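Local atomic coordinates of hydrolase (Rhizobium meliloti, PDB entry 5HOE), a protein that hydrolyses ester bonds as a carbohydrate acetylesterase, probably removing acetyl groups from sugars by the chemistry of the SGNH hydrolase family. Residues Ala53-Asp58 with Ile222-Ala227; Val150-Pro155 with Glu177-Tyr182; Asp198-Asp203 with Ile216-Ala221. All coordinates share one frame; numbering follows the deposited sequence. Where two conformers were deposited one is given.

Contact 1 of 3, residues Ala53-Asp58 with Ile222-Ala227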
ATOM      1  N   ALA A  53      -0.317  -2.599  42.484  1.00 21.07           N
ATOM      2  CA  ALA A  53       1.067  -2.866  42.884  1.00 22.19           C
ATOM      3  C   ALA A  53       1.237  -2.796  44.398  1.00 22.67           C
ATOM      4  O   ALA A  53       1.974  -3.601  44.990  1.00 24.15           O
ATOM      5  CB  ALA A  53       2.006  -1.879  42.194  1.00 24.64           C
ATOM      6  N   ALA A  54       0.577  -1.834  45.047  1.00 23.06           N
ATOM      7  CA  ALA A  54       0.679  -1.718  46.495  1.00 25.63           C
ATOM      8  C   ALA A  54       0.136  -2.967  47.186  1.00 27.18           C
ATOM      9  O   ALA A  54       0.747  -3.483  48.132  1.00 28.14           O
ATOM     10  CB  ALA A  54      -0.080  -0.476  46.962  1.00 26.67           C
ATOM     11  N   ARG A  55      -1.012  -3.469  46.731  1.00 27.41           N
ATOM     12  CA  ARG A  55      -1.586  -4.669  47.340  1.00 29.70           C
ATOM     13  C   ARG A  55      -0.730  -5.901  47.053  1.00 28.10           C
ATOM     14  O   ARG A  55      -0.565  -6.769  47.920  1.00 28.49           O
ATOM     15  CB  ARG A  55      -3.016  -4.863  46.820  1.00 33.53           C
ATOM     16  CG  ARG A  55      -3.771  -6.052  47.395  1.00 35.43           C
ATOM     17  CD  ARG A  55      -4.417  -5.728  48.749  1.00 38.75           C
ATOM     18  NE  ARG A  55      -5.826  -6.130  48.772  1.00 42.01           N
ATOM     19  CZ  ARG A  55      -6.805  -5.439  49.346  1.00 44.15           C
ATOM     20  NH1 ARG A  55      -6.558  -4.288  49.952  1.00 44.63           N
ATOM     21  NH2 ARG A  55      -8.045  -5.900  49.304  1.00 46.92           N
ATOM     22  N   LEU A  56      -0.158  -5.987  45.849  1.00 26.18           N
ATOM     23  CA  LEU A  56       0.631  -7.160  45.475  1.00 25.40           C
ATOM     24  C   LEU A  56       1.942  -7.255  46.255  1.00 27.75           C
ATOM     25  O   LEU A  56       2.368  -8.358  46.614  1.00 26.88           O
ATOM     26  CB  LEU A  56       0.892  -7.153  43.968  1.00 23.71           C
ATOM     27  CG  LEU A  56      -0.312  -7.495  43.092  1.00 22.10           C
ATOM     28  CD1 LEU A  56       0.026  -7.279  41.626  1.00 21.31           C
ATOM     29  CD2 LEU A  56      -0.747  -8.945  43.318  1.00 22.43           C
ATOM     30  N   GLY A  57       2.606  -6.128  46.511  1.00 29.43           N
ATOM     31  CA  GLY A  57       3.851  -6.124  47.264  1.00 29.21           C
ATOM     32  C   GLY A  57       5.076  -6.121  46.364  1.00 30.55           C
ATOM     33  O   GLY A  57       4.996  -6.171  45.135  1.00 30.09           O
ATOM     34  N   ASP A  58       6.248  -6.061  46.996  1.00 34.86           N
ATOM     35  CA  ASP A  58       7.481  -5.906  46.227  1.00 37.77           C
ATOM     36  C   ASP A  58       7.984  -7.210  45.608  1.00 36.17           C
ATOM     37  O   ASP A  58       9.071  -7.218  45.017  1.00 38.04           O
ATOM     38  CB  ASP A  58       8.567  -5.223  47.059  1.00 42.47           C
ATOM     39  CG  ASP A  58       8.910  -5.988  48.304  1.00 47.11           C
ATOM     40  OD1 ASP A  58       8.923  -7.236  48.250  1.00 48.42           O
ATOM     41  OD2 ASP A  58       9.165  -5.341  49.341  1.00 49.40           O
ATOM     42  N   ILE A 222      -8.187  -6.307  41.257  1.00 19.08           N
ATOM     43  CA  ILE A 222      -7.358  -6.971  40.261  1.00 18.55           C
ATOM     44  C   ILE A 222      -6.171  -7.659  40.924  1.00 19.21           C
ATOM     45  O   ILE A 222      -5.784  -8.764  40.529  1.00 18.97           O
ATOM     46  CB  ILE A 222      -6.943  -5.983  39.152  1.00 17.67           C
ATOM     47  CG1 ILE A 222      -8.190  -5.505  38.376  1.00 18.31           C
ATOM     48  CG2 ILE A 222      -5.947  -6.629  38.216  1.00 18.47           C
ATOM     49  CD1 ILE A 222      -7.943  -4.487  37.288  1.00 18.00           C
ATOM     50  N   ALA A 223      -5.595  -7.036  41.954  1.00 20.00           N
ATOM     51  CA  ALA A 223      -4.509  -7.663  42.699  1.00 21.49           C
ATOM     52  C   ALA A 223      -4.951  -8.991  43.297  1.00 22.78           C
ATOM     53  O   ALA A 223      -4.191  -9.963  43.294  1.00 23.88           O
ATOM     54  CB  ALA A 223      -4.051  -6.734  43.822  1.00 21.60           C
ATOM     55  N   ASP A 224      -6.175  -9.055  43.830  1.00 24.49           N
ATOM     56  CA  ASP A 224      -6.645 -10.329  44.374  1.00 26.23           C
ATOM     57  C   ASP A 224      -6.656 -11.399  43.296  1.00 24.96           C
ATOM     58  O   ASP A 224      -6.238 -12.546  43.526  1.00 26.38           O
ATOM     59  CB  ASP A 224      -8.055 -10.175  44.946  1.00 31.12           C
ATOM     60  CG  ASP A 224      -8.101  -9.273  46.147  1.00 35.40           C
ATOM     61  OD1 ASP A 224      -7.028  -8.994  46.714  1.00 35.52           O
ATOM     62  OD2 ASP A 224      -9.216  -8.844  46.523  1.00 40.55           O
ATOM     63  N   LYS A 225      -7.143 -11.036  42.112  1.00 23.15           N
ATOM     64  CA  LYS A 225      -7.152 -11.947  40.979  1.00 23.08           C
ATOM     65  C   LYS A 225      -5.740 -12.389  40.617  1.00 22.06           C
ATOM     66  O   LYS A 225      -5.500 -13.577  40.361  1.00 23.82           O
ATOM     67  CB  LYS A 225      -7.809 -11.238  39.800  1.00 26.18           C
ATOM     68  CG  LYS A 225      -8.124 -12.132  38.659  1.00 28.39           C
ATOM     69  CD  LYS A 225      -9.415 -12.869  38.872  1.00 29.02           C
ATOM     70  CE  LYS A 225      -9.572 -13.880  37.771  1.00 28.32           C
ATOM     71  NZ  LYS A 225     -10.790 -14.670  37.951  1.00 26.85           N
ATOM     72  N   VAL A 226      -4.790 -11.444  40.594  1.00 21.17           N
ATOM     73  CA  VAL A 226      -3.410 -11.759  40.224  1.00 20.68           C
ATOM     74  C   VAL A 226      -2.775 -12.679  41.256  1.00 21.78           C
ATOM     75  O   VAL A 226      -2.116 -13.664  40.908  1.00 22.21           O
ATOM     76  CB  VAL A 226      -2.593 -10.468  40.060  1.00 19.09           C
ATOM     77  CG1 VAL A 226      -1.117 -10.778  39.802  1.00 20.29           C
ATOM     78  CG2 VAL A 226      -3.143  -9.626  38.901  1.00 19.45           C
ATOM     79  N   ALA A 227      -2.939 -12.358  42.541  1.00 22.56           N
ATOM     80  CA  ALA A 227      -2.351 -13.186  43.592  1.00 23.45           C
ATOM     81  C   ALA A 227      -2.921 -14.598  43.594  1.00 24.64           C
ATOM     82  O   ALA A 227      -2.206 -15.546  43.935  1.00 25.28           O
ATOM     83  CB  ALA A 227      -2.575 -12.542  44.960  1.00 23.66           C
TER
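Two helices, 48-56 and 212-229, meet most tightly around the methyl of A223, where helix 48-56 runs out. A223 CB sits against the base of the R55 chain, 3.6 Å from R55 CG, and also 3.9 Å from L56 CG. With CG beside its own backbone N (chi1 -73°), L56 reaches across to helix 212-229: its CD2 lies 3.6 Å from A223 O and 4.0 Å from V226 CG1, the two side chains crossing at about a right angle. A223 O is itself tied up inside the helix as acceptor of A227 N. M52, one turn back from L56, adds its own contacts to I222, A223 and V226. The outer side is much looser. R55, bent at chi2 and chi3, brings NE to 3.7 Å from D224 OD1; this is a long salt bridge, with the oxygen in the guanidinium plane at its edge and the two planar groups 28° apart. Both residues are exposed and touch crystal neighbours, so their pose may owe something to the lattice. An apolar seam under a weak surface ion pair joins these helices on one side of the parallel sheet, as in the three-layer α/β/α fold of SGNH hydrolases.

Contact 2 of 3, residues Val150-Pro155 with Glu177-Tyr182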
ATOM      1  N   VAL A 150      -7.884 -11.011  30.891  1.00 15.43           N
ATOM      2  CA  VAL A 150      -8.777 -10.131  30.141  1.00 15.56           C
ATOM      3  C   VAL A 150      -9.667  -9.404  31.142  1.00 14.97           C
ATOM      4  O   VAL A 150     -10.313 -10.039  31.983  1.00 16.36           O
ATOM      5  CB  VAL A 150      -9.632 -10.951  29.156  1.00 16.49           C
ATOM      6  CG1 VAL A 150     -10.684 -10.077  28.481  1.00 16.04           C
ATOM      7  CG2 VAL A 150      -8.739 -11.628  28.109  1.00 16.15           C
ATOM      8  N   VAL A 151      -9.731  -8.080  31.053  1.00 15.64           N
ATOM      9  CA  VAL A 151     -10.573  -7.273  31.934  1.00 15.69           C
ATOM     10  C   VAL A 151     -11.610  -6.569  31.089  1.00 14.27           C
ATOM     11  O   VAL A 151     -11.266  -5.747  30.226  1.00 16.80           O
ATOM     12  CB  VAL A 151      -9.752  -6.252  32.739  1.00 17.11           C
ATOM     13  CG1 VAL A 151     -10.637  -5.422  33.677  1.00 18.37           C
ATOM     14  CG2 VAL A 151      -8.676  -6.979  33.534  1.00 15.86           C
ATOM     15  N   ALA A 152     -12.877  -6.863  31.345  1.00 14.66           N
ATOM     16  CA  ALA A 152     -13.923  -6.090  30.705  1.00 15.83           C
ATOM     17  C   ALA A 152     -14.052  -4.757  31.432  1.00 15.93           C
ATOM     18  O   ALA A 152     -14.162  -4.735  32.670  1.00 16.69           O
ATOM     19  CB  ALA A 152     -15.266  -6.828  30.739  1.00 16.01           C
ATOM     20  N   PRO A 153     -14.004  -3.633  30.723  1.00 15.68           N
ATOM     21  CA  PRO A 153     -14.140  -2.334  31.383  1.00 17.38           C
ATOM     22  C   PRO A 153     -15.555  -2.142  31.902  1.00 17.97           C
ATOM     23  O   PRO A 153     -16.492  -2.817  31.447  1.00 17.99           O
ATOM     24  CB  PRO A 153     -13.818  -1.341  30.254  1.00 17.07           C
ATOM     25  CG  PRO A 153     -14.257  -2.074  29.013  1.00 17.18           C
ATOM     26  CD  PRO A 153     -13.904  -3.511  29.258  1.00 16.22           C
ATOM     27  N   PRO A 154     -15.757  -1.241  32.865  1.00 19.76           N
ATOM     28  CA  PRO A 154     -17.120  -0.976  33.326  1.00 19.88           C
ATOM     29  C   PRO A 154     -17.917  -0.298  32.236  1.00 19.20           C
ATOM     30  O   PRO A 154     -17.355   0.420  31.385  1.00 20.10           O
ATOM     31  CB  PRO A 154     -16.909  -0.044  34.535  1.00 21.59           C
ATOM     32  CG  PRO A 154     -15.647   0.670  34.245  1.00 22.89           C
ATOM     33  CD  PRO A 154     -14.774  -0.319  33.462  1.00 21.54           C
ATOM     34  N   PRO A 155     -19.236  -0.492  32.200  1.00 19.45           N
ATOM     35  CA  PRO A 155     -20.052   0.166  31.179  1.00 18.34           C
ATOM     36  C   PRO A 155     -19.961   1.684  31.257  1.00 17.38           C
ATOM     37  O   PRO A 155     -19.744   2.261  32.324  1.00 19.08           O
ATOM     38  CB  PRO A 155     -21.483  -0.299  31.508  1.00 20.83           C
ATOM     39  CG  PRO A 155     -21.340  -1.533  32.294  1.00 23.20           C
ATOM     40  CD  PRO A 155     -20.037  -1.393  33.052  1.00 22.61           C
ATOM     41  N   GLU A 177     -22.460  -5.046  26.753  1.00 16.18           N
ATOM     42  CA  GLU A 177     -22.333  -6.410  26.262  1.00 16.08           C
ATOM     43  C   GLU A 177     -20.916  -6.955  26.377  1.00 15.32           C
ATOM     44  O   GLU A 177     -20.723  -8.161  26.203  1.00 16.77           O
ATOM     45  CB  GLU A 177     -22.779  -6.487  24.799  1.00 21.28           C
ATOM     46  CG  GLU A 177     -24.277  -6.302  24.581  1.00 23.97           C
ATOM     47  CD  GLU A 177     -24.655  -6.415  23.123  1.00 31.21           C
ATOM     48  OE1 GLU A 177     -24.149  -7.333  22.433  1.00 32.75           O
ATOM     49  OE2 GLU A 177     -25.451  -5.576  22.665  1.00 35.33           O
ATOM     50  N   LEU A 178     -19.915  -6.112  26.666  1.00 16.42           N
ATOM     51  CA  LEU A 178     -18.533  -6.588  26.591  1.00 16.80           C
ATOM     52  C   LEU A 178     -18.231  -7.618  27.674  1.00 17.45           C
ATOM     53  O   LEU A 178     -17.495  -8.582  27.424  1.00 18.45           O
ATOM     54  CB  LEU A 178     -17.552  -5.420  26.665  1.00 15.43           C
ATOM     55  CG  LEU A 178     -17.608  -4.381  25.537  1.00 16.67           C
ATOM     56  CD1 LEU A 178     -16.445  -3.400  25.663  1.00 16.64           C
ATOM     57  CD2 LEU A 178     -17.596  -5.013  24.144  1.00 19.71           C
ATOM     58  N   SER A 179     -18.781  -7.444  28.883  1.00 17.31           N
ATOM     59  CA  SER A 179     -18.481  -8.390  29.954  1.00 17.91           C
ATOM     60  C   SER A 179     -18.810  -9.823  29.545  1.00 16.48           C
ATOM     61  O   SER A 179     -17.968 -10.723  29.672  1.00 17.27           O
ATOM     62  CB  SER A 179     -19.203  -8.014  31.237  1.00 20.50           C
ATOM     63  OG  SER A 179     -18.828  -8.928  32.247  1.00 23.44           O
ATOM     64  N   GLY A 180     -20.043 -10.063  29.089  1.00 17.05           N
ATOM     65  CA  GLY A 180     -20.425 -11.414  28.702  1.00 15.53           C
ATOM     66  C   GLY A 180     -19.593 -11.971  27.559  1.00 16.20           C
ATOM     67  O   GLY A 180     -19.198 -13.142  27.577  1.00 17.13           O
ATOM     68  N   LEU A 181     -19.325 -11.145  26.546  1.00 16.27           N
ATOM     69  CA  LEU A 181     -18.551 -11.607  25.403  1.00 16.21           C
ATOM     70  C   LEU A 181     -17.093 -11.837  25.772  1.00 15.49           C
ATOM     71  O   LEU A 181     -16.480 -12.797  25.282  1.00 15.95           O
ATOM     72  CB  LEU A 181     -18.657 -10.599  24.260  1.00 16.50           C
ATOM     73  CG  LEU A 181     -20.045 -10.528  23.618  1.00 18.77           C
ATOM     74  CD1 LEU A 181     -20.210  -9.287  22.721  1.00 20.60           C
ATOM     75  CD2 LEU A 181     -20.289 -11.790  22.839  1.00 22.40           C
ATOM     76  N   TYR A 182     -16.515 -10.974  26.628  1.00 15.63           N
ATOM     77  CA  TYR A 182     -15.132 -11.199  27.053  1.00 15.33           C
ATOM     78  C   TYR A 182     -15.008 -12.454  27.908  1.00 15.96           C
ATOM     79  O   TYR A 182     -13.981 -13.137  27.860  1.00 16.12           O
ATOM     80  CB  TYR A 182     -14.578  -9.999  27.841  1.00 14.18           C
ATOM     81  CG  TYR A 182     -14.221  -8.756  27.043  1.00 12.43           C
ATOM     82  CD1 TYR A 182     -14.689  -8.551  25.747  1.00 14.08           C
ATOM     83  CD2 TYR A 182     -13.387  -7.789  27.595  1.00 13.70           C
ATOM     84  CE1 TYR A 182     -14.345  -7.392  25.037  1.00 13.41           C
ATOM     85  CE2 TYR A 182     -13.047  -6.638  26.896  1.00 12.65           C
ATOM     86  CZ  TYR A 182     -13.537  -6.443  25.624  1.00 12.77           C
ATOM     87  OH  TYR A 182     -13.159  -5.297  24.951  1.00 12.67           O
TER
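Strand 147-152 and helix 171-189 are the outgoing strand and the main helix of a β-α-β crossover that returns to the sheet as strand 192-195, next to strand 147-152 and parallel to it. The short segments run nearly antiparallel, at 155°, with their axes 8.1 Å apart at closest approach. The contact between them is mainly apolar; no hydrogen bond crosses it. Its aromatic part centres on Y182, whose CG stands beside the backbone N (chi1 -74°) so that the ring reaches up to the strand. V150 CG1 comes within 3.7 Å of Y182 CD2, the two side chains crossing at about a right angle, and A152 CA approaches the same ring carbon to 3.6 Å. P153 closes the end of this row, CD lying 4.0 Å from Y182 CE2. Within the helix, L178 CB lies over one face of the ring near its rim, one turn before Y182. The aliphatic part is backbone-close: A152 CB rests 3.7 Å from S179 CA, a spacing that a small residue on the strand allows, while P153 CG meets L178 CD1 at 4.2 Å. F193 of the return strand packs on A152, S179 and Y182, and M125 of helix 118-133 also lies against Y182. Two polar groups meet the ring's margin. The phenol oxygen of Y182, a buried residue, is hydrogen-bonded to L105 O, and the carbonyl oxygen V151 O lies in the ring plane at its edge, 3.9 Å from Y182 CE2.

Contact 3 of 3, residues Asp198-Asp203 with Ile216-Ala221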
ATOM      1  N   ASP A 198     -18.312  -5.794  37.876  1.00 23.05           N
ATOM      2  CA  ASP A 198     -18.759  -6.519  39.055  1.00 26.15           C
ATOM      3  C   ASP A 198     -18.266  -5.873  40.336  1.00 26.27           C
ATOM      4  O   ASP A 198     -18.789  -6.177  41.415  1.00 29.11           O
ATOM      5  CB  ASP A 198     -18.277  -7.970  38.996  1.00 31.36           C
ATOM      6  CG  ASP A 198     -19.005  -8.792  37.933  1.00 35.70           C
ATOM      7  OD1 ASP A 198     -20.011  -8.317  37.355  1.00 36.84           O
ATOM      8  OD2 ASP A 198     -18.571  -9.933  37.689  1.00 38.24           O
ATOM      9  N   CYS A 199     -17.324  -4.950  40.224  0.54 25.34           N
ATOM     10  CA  CYS A 199     -16.649  -4.350  41.354  0.54 25.46           C
ATOM     11  C   CYS A 199     -16.760  -2.833  41.385  0.54 24.56           C
ATOM     12  O   CYS A 199     -16.842  -2.252  42.468  0.54 25.91           O
ATOM     13  CB  CYS A 199     -15.168  -4.747  41.308  0.54 27.57           C
ATOM     14  SG  CYS A 199     -14.153  -3.899  42.475  0.54 31.11           S
ATOM     15  N   ILE A 200     -16.790  -2.180  40.225  1.00 22.93           N
ATOM     16  CA  ILE A 200     -16.821  -0.727  40.130  1.00 20.98           C
ATOM     17  C   ILE A 200     -17.835  -0.308  39.073  1.00 20.80           C
ATOM     18  O   ILE A 200     -18.333  -1.121  38.295  1.00 21.09           O
ATOM     19  CB  ILE A 200     -15.419  -0.136  39.815  1.00 20.36           C
ATOM     20  CG1 ILE A 200     -14.935  -0.601  38.428  1.00 20.50           C
ATOM     21  CG2 ILE A 200     -14.415  -0.489  40.943  1.00 21.09           C
ATOM     22  CD1 ILE A 200     -13.986   0.363  37.760  1.00 21.22           C
ATOM     23  N   SER A 201     -18.120   0.996  39.048  1.00 19.91           N
ATOM     24  CA  SER A 201     -18.899   1.619  37.990  1.00 20.02           C
ATOM     25  C   SER A 201     -18.119   2.806  37.442  1.00 19.66           C
ATOM     26  O   SER A 201     -17.188   3.310  38.078  1.00 19.74           O
ATOM     27  CB  SER A 201     -20.284   2.062  38.489  1.00 23.09           C
ATOM     28  OG  SER A 201     -20.204   3.121  39.416  1.00 27.55           O
ATOM     29  N   THR A 202     -18.500   3.251  36.246  1.00 18.41           N
ATOM     30  CA  THR A 202     -17.924   4.473  35.696  1.00 18.29           C
ATOM     31  C   THR A 202     -18.523   5.663  36.443  1.00 18.58           C
ATOM     32  O   THR A 202     -19.688   6.004  36.223  1.00 20.79           O
ATOM     33  CB  THR A 202     -18.240   4.557  34.205  1.00 19.62           C
ATOM     34  OG1 THR A 202     -17.691   3.416  33.539  1.00 20.39           O
ATOM     35  CG2 THR A 202     -17.653   5.825  33.588  1.00 19.51           C
ATOM     36  N   ASP A 203     -17.743   6.301  37.323  1.00 18.17           N
ATOM     37  CA  ASP A 203     -18.263   7.307  38.234  1.00 18.69           C
ATOM     38  C   ASP A 203     -17.751   8.716  37.977  1.00 17.95           C
ATOM     39  O   ASP A 203     -18.118   9.637  38.729  1.00 20.08           O
ATOM     40  CB  ASP A 203     -18.003   6.889  39.700  1.00 17.92           C
ATOM     41  CG  ASP A 203     -16.536   6.808  40.065  1.00 19.48           C
ATOM     42  OD1 ASP A 203     -15.669   6.781  39.180  1.00 19.60           O
ATOM     43  OD2 ASP A 203     -16.262   6.746  41.289  1.00 20.90           O
ATOM     44  N   ILE A 216      -8.651   2.880  42.985  1.00 19.35           N
ATOM     45  CA  ILE A 216      -8.035   2.137  44.076  1.00 20.66           C
ATOM     46  C   ILE A 216      -8.812   0.857  44.353  1.00 20.71           C
ATOM     47  O   ILE A 216      -8.224  -0.226  44.491  1.00 20.96           O
ATOM     48  CB  ILE A 216      -7.896   3.037  45.319  1.00 21.57           C
ATOM     49  CG1 ILE A 216      -6.876   4.137  45.015  1.00 22.26           C
ATOM     50  CG2 ILE A 216      -7.521   2.226  46.563  1.00 21.94           C
ATOM     51  CD1 ILE A 216      -6.875   5.255  46.013  1.00 24.33           C
ATOM     52  N   ARG A 217     -10.146   0.948  44.415  0.97 19.42           N
ATOM     53  CA  ARG A 217     -10.943  -0.269  44.571  0.97 20.64           C
ATOM     54  C   ARG A 217     -10.680  -1.244  43.431  0.97 18.40           C
ATOM     55  O   ARG A 217     -10.524  -2.450  43.664  0.97 19.46           O
ATOM     56  CB  ARG A 217     -12.434   0.069  44.697  0.97 24.26           C
ATOM     57  CG  ARG A 217     -13.387  -1.104  44.509  0.97 32.15           C
ATOM     58  CD  ARG A 217     -14.635  -0.957  45.379  0.97 38.09           C
ATOM     59  NE  ARG A 217     -15.829  -1.577  44.794  0.97 42.60           N
ATOM     60  CZ  ARG A 217     -16.408  -2.702  45.218  0.97 45.87           C
ATOM     61  NH1 ARG A 217     -15.915  -3.378  46.248  0.97 48.18           N
ATOM     62  NH2 ARG A 217     -17.500  -3.154  44.609  0.97 45.66           N
ATOM     63  N   LEU A 218     -10.599  -0.738  42.190  1.00 20.02           N
ATOM     64  CA  LEU A 218     -10.360  -1.600  41.040  1.00 18.73           C
ATOM     65  C   LEU A 218      -9.008  -2.292  41.134  1.00 17.75           C
ATOM     66  O   LEU A 218      -8.892  -3.491  40.863  1.00 18.94           O
ATOM     67  CB  LEU A 218     -10.436  -0.770  39.757  1.00 17.49           C
ATOM     68  CG  LEU A 218     -10.170  -1.524  38.445  1.00 17.59           C
ATOM     69  CD1 LEU A 218     -11.148  -2.643  38.241  1.00 17.69           C
ATOM     70  CD2 LEU A 218     -10.180  -0.545  37.272  1.00 18.78           C
ATOM     71  N   GLY A 219      -7.966  -1.540  41.479  1.00 18.03           N
ATOM     72  CA  GLY A 219      -6.638  -2.126  41.577  1.00 19.24           C
ATOM     73  C   GLY A 219      -6.538  -3.167  42.675  1.00 19.75           C
ATOM     74  O   GLY A 219      -5.873  -4.191  42.515  1.00 19.08           O
ATOM     75  N   HIS A 220      -7.196  -2.924  43.807  1.00 21.35           N
ATOM     76  CA  HIS A 220      -7.205  -3.945  44.850  1.00 22.84           C
ATOM     77  C   HIS A 220      -7.871  -5.225  44.364  1.00 21.62           C
ATOM     78  O   HIS A 220      -7.357  -6.330  44.604  1.00 23.14           O
ATOM     79  CB  HIS A 220      -7.884  -3.405  46.098  1.00 24.42           C
ATOM     80  CG  HIS A 220      -7.111  -2.317  46.771  1.00 26.40           C
ATOM     81  ND1 HIS A 220      -7.618  -1.586  47.820  1.00 27.89           N
ATOM     82  CD2 HIS A 220      -5.875  -1.819  46.527  1.00 26.82           C
ATOM     83  CE1 HIS A 220      -6.721  -0.697  48.209  1.00 26.11           C
ATOM     84  NE2 HIS A 220      -5.657  -0.814  47.439  1.00 26.29           N
ATOM     85  N   ALA A 221      -8.990  -5.104  43.639  1.00 20.47           N
ATOM     86  CA  ALA A 221      -9.690  -6.301  43.186  1.00 20.56           C
ATOM     87  C   ALA A 221      -8.892  -7.042  42.124  1.00 19.75           C
ATOM     88  O   ALA A 221      -8.902  -8.284  42.087  1.00 22.27           O
ATOM     89  CB  ALA A 221     -11.083  -5.943  42.685  1.00 22.15           C
TER
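C199 holds SG anti to its backbone N (chi1 171°), and R217 likewise holds CG anti to its own, a pair of choices that sends the sulfur and the arginine chain together. I200 differs: its CG1 lies between N and the carbonyl carbon (chi1 64°), and its CG2 and CD1 meet the helix. The sulfur lies over the centre of one guanidinium face and 3.5 Å from R217 CG; it also reaches A221 CB at 3.7 Å. Beyond the chain bend at chi2, R217 directs its NH2 to C199 O. The bond, on a carbonyl lone pair, measures a very short 2.4 Å with a strongly bent N-H...O angle of 119°, and R217 NE makes a weak second bond to C199 O at 2.6 Å. Both C199 and R217 were deposited in two conformers, which need not coexist as given, so this compression probably reflects the alternatives more than a strong bond. The aliphatic part centres on buried I200: its CG2 lies 3.8 Å from R217 CG, the two chains lying alongside with opposite directions, and I200 CD1 meets CD2 of the buried L218 at 3.9 Å. An alanine at I200 would remove CG1, CG2 and CD1 and would probably loosen the loop's hold on L218 and on the R217 chain. The loop thus lies along helix 212-229 just after strand 192-195, with F194 of that strand touching C199, L218 and A221, P154 after strand 147-152 packing on I200, and W48 of helix 48-56 reaching L218.

Contact 2 is the core member, with six of its seven touching residues buried, mainly apolar packing and no hydrogen bond across it. Contacts 1 and 3 are partly buried, and each has an exposed arginine, ion-paired to a carboxylate in contact 1 and bonded to a backbone carbonyl in contact 3. Both use successive turns of helix 212-229 and touch where R55 NH1 packs 3.6 Å from H220 ND1. Contact 2 holds the helix on the other side of the sheet, yet the loops that follow the two strands bring it to contact 3: a probable hydrogen bond of 2.7 Å links P155 O and T202 OG1. Contacts 1 and 2 do not touch. Along the chain, contact 1 encloses both others.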